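Local coordinates for protein dihydrodipicolinate synthase (Agrobacterium tumefaciens, PDB 3B4U) that probably catalyses the condensation of pyruvate with aspartate semialdehyde in lysine biosynthesis, at residues E195-A209 with M224-V238. Numbering follows the deposited sequence.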
ATOM      1  N   GLU B 195      -0.197 -19.950 -14.218  1.00  8.11           N
ATOM      2  CA  GLU B 195      -0.265 -20.527 -15.573  1.00  8.87           C
ATOM      3  C   GLU B 195      -0.424 -22.030 -15.557  1.00  9.45           C
ATOM      4  O   GLU B 195      -1.137 -22.548 -16.400  1.00 10.32           O
ATOM      5  CB  GLU B 195       0.994 -20.164 -16.365  1.00  8.95           C
ATOM      6  CG  GLU B 195       0.979 -18.772 -16.884  1.00 11.28           C
ATOM      7  CD  GLU B 195       1.330 -17.765 -15.880  1.00 12.72           C
ATOM      8  OE1 GLU B 195       1.822 -18.085 -14.732  1.00 12.79           O
ATOM      9  OE2 GLU B 195       1.130 -16.575 -16.279  1.00 16.21           O
ATOM     10  N   ARG B 196       0.181 -22.726 -14.613  1.00  9.20           N
ATOM     11  CA  ARG B 196       0.026 -24.173 -14.566  1.00 10.65           C
ATOM     12  C   ARG B 196      -1.404 -24.643 -14.421  1.00  9.74           C
ATOM     13  O   ARG B 196      -1.750 -25.749 -14.869  1.00 10.05           O
ATOM     14  CB  ARG B 196       0.907 -24.799 -13.499  1.00 12.52           C
ATOM     15  CG  ARG B 196       0.471 -24.485 -12.156  1.00 12.93           C
ATOM     16  CD  ARG B 196       1.336 -25.156 -11.067  1.00 14.83           C
ATOM     17  NE  ARG B 196       1.039 -24.478  -9.816  1.00 15.05           N
ATOM     18  CZ  ARG B 196       1.411 -24.820  -8.588  1.00 16.86           C
ATOM     19  NH1 ARG B 196       2.094 -25.914  -8.365  1.00 18.67           N
ATOM     20  NH2 ARG B 196       1.043 -24.046  -7.570  1.00 17.69           N
ATOM     21  N   ASP B 197      -2.265 -23.823 -13.802  1.00  8.70           N
ATOM     22  CA  ASP B 197      -3.677 -24.214 -13.646  1.00  8.50           C
ATOM     23  C   ASP B 197      -4.658 -23.427 -14.472  1.00  7.46           C
ATOM     24  O   ASP B 197      -5.845 -23.638 -14.352  1.00  7.82           O
ATOM     25  CB  ASP B 197      -4.066 -24.169 -12.189  1.00 10.96           C
ATOM     26  CG  ASP B 197      -3.427 -25.337 -11.406  1.00 11.49           C
ATOM     27  OD1 ASP B 197      -3.240 -26.453 -11.938  1.00 11.98           O
ATOM     28  OD2 ASP B 197      -3.183 -25.144 -10.255  1.00 13.66           O
ATOM     29  N   LEU B 198      -4.165 -22.579 -15.374  1.00  7.59           N
ATOM     30  CA  LEU B 198      -5.033 -21.744 -16.188  1.00  7.19           C
ATOM     31  C   LEU B 198      -5.915 -22.554 -17.128  1.00  6.97           C
ATOM     32  O   LEU B 198      -7.127 -22.457 -17.087  1.00  6.87           O
ATOM     33  CB  LEU B 198      -4.197 -20.723 -16.949  1.00  6.89           C
ATOM     34  CG  LEU B 198      -4.953 -19.849 -17.964  1.00  6.96           C
ATOM     35  CD1 LEU B 198      -6.103 -19.112 -17.313  1.00  6.92           C
ATOM     36  CD2 LEU B 198      -3.929 -18.909 -18.605  1.00  7.68           C
ATOM     37  N   ALA B 199      -5.310 -23.396 -17.963  1.00  7.62           N
ATOM     38  CA  ALA B 199      -6.117 -24.164 -18.916  1.00  7.62           C
ATOM     39  C   ALA B 199      -7.014 -25.155 -18.179  1.00  7.65           C
ATOM     40  O   ALA B 199      -8.178 -25.314 -18.505  1.00  8.10           O
ATOM     41  CB  ALA B 199      -5.225 -24.855 -19.974  1.00  9.03           C
ATOM     42  N   ARG B 200      -6.464 -25.807 -17.154  1.00  8.08           N
ATOM     43  CA  ARG B 200      -7.221 -26.722 -16.292  1.00  8.38           C
ATOM     44  C   ARG B 200      -8.455 -26.052 -15.716  1.00  8.23           C
ATOM     45  O   ARG B 200      -9.553 -26.595 -15.724  1.00  8.89           O
ATOM     46  CB  ARG B 200      -6.313 -27.157 -15.144  1.00  8.90           C
ATOM     47  CG  ARG B 200      -6.861 -28.183 -14.204  1.00  9.57           C
ATOM     48  CD  ARG B 200      -5.920 -28.292 -13.018  1.00 10.14           C
ATOM     49  NE  ARG B 200      -6.249 -29.394 -12.132  1.00 11.99           N
ATOM     50  CZ  ARG B 200      -5.589 -29.642 -10.998  1.00 11.78           C
ATOM     51  NH1 ARG B 200      -5.910 -30.693 -10.253  1.00 13.21           N
ATOM     52  NH2 ARG B 200      -4.601 -28.850 -10.626  1.00 12.44           N
ATOM     53  N   GLY B 201      -8.289 -24.825 -15.257  1.00  7.83           N
ATOM     54  CA  GLY B 201      -9.380 -24.073 -14.687  1.00  7.88           C
ATOM     55  C   GLY B 201     -10.389 -23.596 -15.705  1.00  7.47           C
ATOM     56  O   GLY B 201     -11.590 -23.633 -15.454  1.00  8.09           O
ATOM     57  N   VAL B 202      -9.924 -23.203 -16.889  1.00  7.85           N
ATOM     58  CA  VAL B 202     -10.809 -22.848 -17.982  1.00  8.41           C
ATOM     59  C   VAL B 202     -11.685 -24.048 -18.348  1.00  8.53           C
ATOM     60  O   VAL B 202     -12.876 -23.907 -18.592  1.00  9.26           O
ATOM     61  CB  VAL B 202     -10.002 -22.299 -19.172  1.00  8.19           C
ATOM     62  CG1 VAL B 202     -10.834 -22.199 -20.451  1.00  9.57           C
ATOM     63  CG2 VAL B 202      -9.413 -20.922 -18.796  1.00  8.38           C
ATOM     64  N   ARG B 203     -11.097 -25.251 -18.369  1.00  8.69           N
ATOM     65  CA  ARG B 203     -11.873 -26.448 -18.665  1.00  9.83           C
ATOM     66  C   ARG B 203     -12.948 -26.719 -17.605  1.00  9.95           C
ATOM     67  O   ARG B 203     -13.906 -27.446 -17.888  1.00 12.26           O
ATOM     68  CB  ARG B 203     -10.950 -27.637 -18.881  1.00  9.67           C
ATOM     69  CG  ARG B 203     -10.118 -27.515 -20.149  1.00  9.43           C
ATOM     70  CD  ARG B 203      -9.389 -28.812 -20.523  1.00 10.00           C
ATOM     71  NE  ARG B 203      -8.390 -29.232 -19.545  1.00 10.17           N
ATOM     72  CZ  ARG B 203      -7.103 -28.863 -19.556  1.00 10.67           C
ATOM     73  NH1 ARG B 203      -6.637 -28.047 -20.471  1.00 10.52           N
ATOM     74  NH2 ARG B 203      -6.274 -29.331 -18.643  1.00 12.21           N
ATOM     75  N   LEU B 204     -12.798 -26.183 -16.407  1.00  9.89           N
ATOM     76  CA  LEU B 204     -13.753 -26.271 -15.329  1.00 10.60           C
ATOM     77  C   LEU B 204     -14.624 -25.039 -15.199  1.00 11.24           C
ATOM     78  O   LEU B 204     -15.295 -24.893 -14.184  1.00 13.99           O
ATOM     79  CB  LEU B 204     -13.033 -26.532 -14.017  1.00 11.85           C
ATOM     80  CG  LEU B 204     -12.464 -27.920 -13.846  1.00 12.68           C
ATOM     81  CD1 LEU B 204     -11.459 -27.926 -12.717  1.00 16.53           C
ATOM     82  CD2 LEU B 204     -13.576 -28.932 -13.577  1.00 15.13           C
ATOM     83  N   GLY B 205     -14.612 -24.148 -16.184  1.00 10.00           N
ATOM     84  CA  GLY B 205     -15.511 -23.009 -16.168  1.00  9.78           C
ATOM     85  C   GLY B 205     -14.853 -21.669 -15.932  1.00  8.79           C
ATOM     86  O   GLY B 205     -15.539 -20.645 -15.941  1.00  9.26           O
ATOM     87  N   GLY B 206     -13.546 -21.633 -15.745  1.00  8.02           N
ATOM     88  CA  GLY B 206     -12.881 -20.349 -15.624  1.00  7.45           C
ATOM     89  C   GLY B 206     -13.046 -19.489 -16.849  1.00  6.93           C
ATOM     90  O   GLY B 206     -13.049 -19.979 -17.966  1.00  8.05           O
ATOM     91  N   GLN B 207     -13.148 -18.178 -16.646  1.00  6.97           N
ATOM     92  CA  GLN B 207     -13.421 -17.232 -17.724  1.00  7.10           C
ATOM     93  C   GLN B 207     -12.222 -16.580 -18.343  1.00  7.52           C
ATOM     94  O   GLN B 207     -12.386 -15.745 -19.226  1.00  8.48           O
ATOM     95  CB  GLN B 207     -14.419 -16.162 -17.268  1.00  7.72           C
ATOM     96  CG  GLN B 207     -15.846 -16.623 -17.248  1.00  8.37           C
ATOM     97  CD  GLN B 207     -16.824 -15.462 -17.178  1.00  8.61           C
ATOM     98  OE1 GLN B 207     -16.597 -14.398 -17.738  1.00  9.50           O
ATOM     99  NE2 GLN B 207     -17.926 -15.679 -16.457  1.00 10.51           N
ATOM    100  N   GLY B 208     -11.011 -16.945 -17.923  1.00  6.36           N
ATOM    101  CA  GLY B 208      -9.818 -16.454 -18.553  1.00  6.77           C
ATOM    102  C   GLY B 208      -8.753 -15.969 -17.590  1.00  5.87           C
ATOM    103  O   GLY B 208      -8.502 -16.591 -16.563  1.00  5.91           O
ATOM    104  N   ALA B 209      -8.060 -14.885 -17.967  1.00  6.24           N
ATOM    105  CA  ALA B 209      -6.874 -14.433 -17.244  1.00  5.96           C
ATOM    106  C   ALA B 209      -6.584 -12.970 -17.536  1.00  5.40           C
ATOM    107  O   ALA B 209      -6.892 -12.481 -18.628  1.00  6.46           O
ATOM    108  CB  ALA B 209      -5.635 -15.284 -17.654  1.00  6.82           C
ATOM    109  N   MET B 224      -4.602 -20.989 -23.895  1.00  7.21           N
ATOM    110  CA  MET B 224      -4.836 -21.467 -22.547  1.00  7.03           C
ATOM    111  C   MET B 224      -6.068 -20.799 -21.911  1.00  7.34           C
ATOM    112  O   MET B 224      -6.971 -21.471 -21.416  1.00  8.19           O
ATOM    113  CB  MET B 224      -3.612 -21.176 -21.670  1.00  7.50           C
ATOM    114  CG  MET B 224      -2.308 -21.781 -22.170  1.00  7.32           C
ATOM    115  SD  MET B 224      -0.741 -21.051 -21.360  1.00  4.71           S
ATOM    116  CE  MET B 224      -0.818 -22.012 -19.797  1.00 11.91           C
ATOM    117  N   ALA B 225      -6.101 -19.474 -21.940  1.00  6.89           N
ATOM    118  CA  ALA B 225      -7.069 -18.662 -21.195  1.00  7.65           C
ATOM    119  C   ALA B 225      -8.444 -18.702 -21.822  1.00  7.54           C
ATOM    120  O   ALA B 225      -9.438 -18.586 -21.108  1.00  7.79           O
ATOM    121  CB  ALA B 225      -6.582 -17.196 -21.128  1.00  8.01           C
ATOM    122  N   VAL B 226      -8.509 -18.818 -23.155  1.00  8.37           N
ATOM    123  CA  VAL B 226      -9.780 -18.795 -23.876  1.00  9.11           C
ATOM    124  C   VAL B 226     -10.132 -20.196 -24.322  1.00  9.34           C
ATOM    125  O   VAL B 226     -11.261 -20.649 -24.105  1.00 10.61           O
ATOM    126  CB  VAL B 226      -9.735 -17.794 -25.057  1.00  9.52           C
ATOM    127  CG1 VAL B 226     -11.038 -17.853 -25.883  1.00 10.97           C
ATOM    128  CG2 VAL B 226      -9.487 -16.400 -24.521  1.00 10.27           C
ATOM    129  N   ASP B 227      -9.190 -20.901 -24.950  1.00  9.57           N
ATOM    130  CA  ASP B 227      -9.482 -22.199 -25.564  1.00 10.31           C
ATOM    131  C   ASP B 227      -9.288 -23.379 -24.618  1.00  9.50           C
ATOM    132  O   ASP B 227      -9.652 -24.501 -24.966  1.00 11.21           O
ATOM    133  CB  ASP B 227      -8.663 -22.393 -26.837  1.00 11.60           C
ATOM    134  CG  ASP B 227      -8.899 -21.335 -27.873  1.00 13.69           C
ATOM    135  OD1 ASP B 227      -9.950 -20.662 -27.854  1.00 17.24           O
ATOM    136  OD2 ASP B 227      -8.002 -21.191 -28.722  1.00 18.25           O
ATOM    137  N   GLY B 228      -8.734 -23.159 -23.430  1.00  8.93           N
ATOM    138  CA  GLY B 228      -8.575 -24.218 -22.455  1.00  8.97           C
ATOM    139  C   GLY B 228      -7.586 -25.297 -22.849  1.00  9.49           C
ATOM    140  O   GLY B 228      -7.758 -26.451 -22.481  1.00 10.21           O
ATOM    141  N   LYS B 229      -6.552 -24.936 -23.595  1.00  8.35           N
ATOM    142  CA  LYS B 229      -5.519 -25.869 -24.015  1.00  9.37           C
ATOM    143  C   LYS B 229      -4.256 -25.645 -23.200  1.00  8.29           C
ATOM    144  O   LYS B 229      -3.757 -24.528 -23.091  1.00  9.16           O
ATOM    145  CB  LYS B 229      -5.220 -25.659 -25.498  1.00 11.14           C
ATOM    146  CG  LYS B 229      -6.376 -25.818 -26.425  1.00 15.52           C
ATOM    147  CD  LYS B 229      -7.032 -27.130 -26.350  1.00 21.26           C
ATOM    148  CE  LYS B 229      -8.012 -27.276 -27.518  1.00 22.57           C
ATOM    149  NZ  LYS B 229      -9.169 -28.139 -27.175  1.00 28.75           N
ATOM    150  N   ASP B 230      -3.700 -26.727 -22.685  1.00  8.89           N
ATOM    151  CA  ASP B 230      -2.439 -26.659 -21.964  1.00  8.72           C
ATOM    152  C   ASP B 230      -1.318 -26.162 -22.863  1.00  9.26           C
ATOM    153  O   ASP B 230      -1.336 -26.367 -24.087  1.00 10.57           O
ATOM    154  CB  ASP B 230      -2.016 -28.048 -21.460  1.00  9.31           C
ATOM    155  CG  ASP B 230      -2.912 -28.633 -20.396  1.00 11.12           C
ATOM    156  OD1 ASP B 230      -3.782 -27.950 -19.841  1.00 10.80           O
ATOM    157  OD2 ASP B 230      -2.656 -29.821 -20.076  1.00 14.05           O
ATOM    158  N   ASP B 231      -0.324 -25.545 -22.263  1.00  7.77           N
ATOM    159  CA  ASP B 231       0.924 -25.246 -22.962  1.00  7.88           C
ATOM    160  C   ASP B 231       2.068 -25.407 -21.975  1.00  7.49           C
ATOM    161  O   ASP B 231       2.471 -24.462 -21.261  1.00  7.35           O
ATOM    162  CB  ASP B 231       0.946 -23.859 -23.599  1.00  8.14           C
ATOM    163  CG  ASP B 231       2.097 -23.674 -24.544  1.00  8.29           C
ATOM    164  OD1 ASP B 231       3.105 -24.453 -24.488  1.00  8.81           O
ATOM    165  OD2 ASP B 231       2.018 -22.757 -25.396  1.00  8.74           O
ATOM    166  N   PRO B 232       2.653 -26.608 -21.905  1.00  7.52           N
ATOM    167  CA  PRO B 232       3.762 -26.846 -20.999  1.00  7.59           C
ATOM    168  C   PRO B 232       4.937 -25.889 -21.149  1.00  6.98           C
ATOM    169  O   PRO B 232       5.640 -25.630 -20.177  1.00  7.62           O
ATOM    170  CB  PRO B 232       4.158 -28.294 -21.316  1.00  8.13           C
ATOM    171  CG  PRO B 232       2.849 -28.922 -21.707  1.00  8.26           C
ATOM    172  CD  PRO B 232       2.209 -27.853 -22.562  1.00  8.27           C
ATOM    173  N   ARG B 233       5.154 -25.339 -22.329  1.00  7.52           N
ATOM    174  CA  ARG B 233       6.260 -24.399 -22.520  1.00  7.84           C
ATOM    175  C   ARG B 233       6.081 -23.143 -21.661  1.00  7.14           C
ATOM    176  O   ARG B 233       7.031 -22.593 -21.146  1.00  7.66           O
ATOM    177  CB  ARG B 233       6.353 -23.954 -23.973  1.00  8.12           C
ATOM    178  CG  ARG B 233       6.574 -25.051 -25.001  1.00  8.43           C
ATOM    179  CD  ARG B 233       6.480 -24.493 -26.391  1.00  9.32           C
ATOM    180  NE  ARG B 233       5.135 -23.955 -26.638  1.00  9.28           N
ATOM    181  CZ  ARG B 233       4.802 -23.217 -27.688  1.00 10.78           C
ATOM    182  NH1 ARG B 233       5.663 -22.982 -28.664  1.00 11.06           N
ATOM    183  NH2 ARG B 233       3.578 -22.729 -27.766  1.00 10.76           N
ATOM    184  N   ILE B 234       4.841 -22.667 -21.535  1.00  7.29           N
ATOM    185  CA  ILE B 234       4.547 -21.481 -20.745  1.00  8.02           C
ATOM    186  C   ILE B 234       4.784 -21.770 -19.268  1.00  7.83           C
ATOM    187  O   ILE B 234       5.355 -20.978 -18.536  1.00  7.68           O
ATOM    188  CB  ILE B 234       3.085 -21.036 -21.004  1.00  7.82           C
ATOM    189  CG1 ILE B 234       2.912 -20.582 -22.459  1.00  9.82           C
ATOM    190  CG2 ILE B 234       2.643 -19.933 -20.017  1.00  8.82           C
ATOM    191  CD1 ILE B 234       3.470 -19.202 -22.779  1.00 12.46           C
ATOM    192  N   VAL B 235       4.340 -22.939 -18.806  1.00  7.40           N
ATOM    193  CA  VAL B 235       4.567 -23.354 -17.418  1.00  7.88           C
ATOM    194  C   VAL B 235       6.063 -23.379 -17.126  1.00  8.19           C
ATOM    195  O   VAL B 235       6.537 -22.836 -16.123  1.00  7.91           O
ATOM    196  CB  VAL B 235       3.907 -24.716 -17.142  1.00  8.43           C
ATOM    197  CG1 VAL B 235       4.275 -25.225 -15.729  1.00  9.28           C
ATOM    198  CG2 VAL B 235       2.408 -24.613 -17.343  1.00  9.98           C
ATOM    199  N   ASP B 236       6.821 -23.986 -18.025  1.00  7.50           N
ATOM    200  CA  ASP B 236       8.266 -24.057 -17.863  1.00  7.98           C
ATOM    201  C   ASP B 236       8.918 -22.674 -17.865  1.00  7.63           C
ATOM    202  O   ASP B 236       9.792 -22.407 -17.067  1.00  8.24           O
ATOM    203  CB  ASP B 236       8.907 -24.889 -18.979  1.00  7.55           C
ATOM    204  CG  ASP B 236       8.681 -26.380 -18.840  1.00  9.29           C
ATOM    205  OD1 ASP B 236       8.161 -26.884 -17.826  1.00  9.99           O
ATOM    206  OD2 ASP B 236       9.099 -27.066 -19.803  1.00 11.21           O
ATOM    207  N   LEU B 237       8.475 -21.794 -18.758  1.00  7.43           N
ATOM    208  CA  LEU B 237       9.041 -20.457 -18.791  1.00  8.10           C
ATOM    209  C   LEU B 237       8.858 -19.763 -17.456  1.00  8.04           C
ATOM    210  O   LEU B 237       9.785 -19.148 -16.942  1.00  8.46           O
ATOM    211  CB  LEU B 237       8.413 -19.633 -19.902  1.00  8.38           C
ATOM    212  CG  LEU B 237       8.938 -18.200 -20.006  1.00  9.58           C
ATOM    213  CD1 LEU B 237      10.434 -18.228 -20.373  1.00 11.62           C
ATOM    214  CD2 LEU B 237       8.133 -17.425 -20.998  1.00 10.78           C
ATOM    215  N   VAL B 238       7.656 -19.840 -16.909  1.00  7.94           N
ATOM    216  CA  VAL B 238       7.380 -19.158 -15.653  1.00  8.61           C
ATOM    217  C   VAL B 238       8.275 -19.702 -14.533  1.00  9.09           C
ATOM    218  O   VAL B 238       8.803 -18.943 -13.724  1.00  9.88           O
ATOM    219  CB  VAL B 238       5.890 -19.234 -15.321  1.00  9.18           C
ATOM    220  CG1 VAL B 238       5.611 -18.740 -13.884  1.00 10.91           C
ATOM    221  CG2 VAL B 238       5.096 -18.436 -16.373  1.00 10.73           C
TER
HETATM  222  O   HOH W   1      -3.657 -26.714 -17.299  1.00 12.37           O
HETATM  223  O   HOH W   2     -12.160 -18.948 -20.546  1.00 10.04           O
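D230 OD1 accepts two salt-bridge hydrogen bonds from the end of the R203 guanidinium, 2.9 Å from NH1 and 3.1 Å from NH2. Both nitrogens reach it from the same face of the carboxylate, whose plane is turned 60° from the guanidinium. A water that accepts from R200 N lies 2.8 Å from D230 OD1. R203 NH1 also donates to G228 O (2.8 Å), so the arginine ties the end of helix 195-203 to the turn after helix 218-225. A bend at chi3 (-64°) turns one face of the guanidinium to A199 O, which lies toward its rim. At G228, positive phi takes the chain out of helical geometry, and V202 CG1 sits 3.6 Å from its CA. In this TIM barrel, helix 195-203 follows strand 189-192 and precedes 208-211, the latter pairing with strand 6-10 on one side and with 189-192 on the other, which closes the barrel. L198 lays CD2 across M224 CB and beside A225 CB, while A225 O receives a CA-H...O contact from G208 and a water shared with G206 O. Further along, helical segment 232-238 runs roughly antiparallel to helix 195-203 (148°): V235 CG2 packs on R196 CA, and the bent E195 chain crosses I234, CG to CG2 3.7 Å, before its carboxylate meets V238.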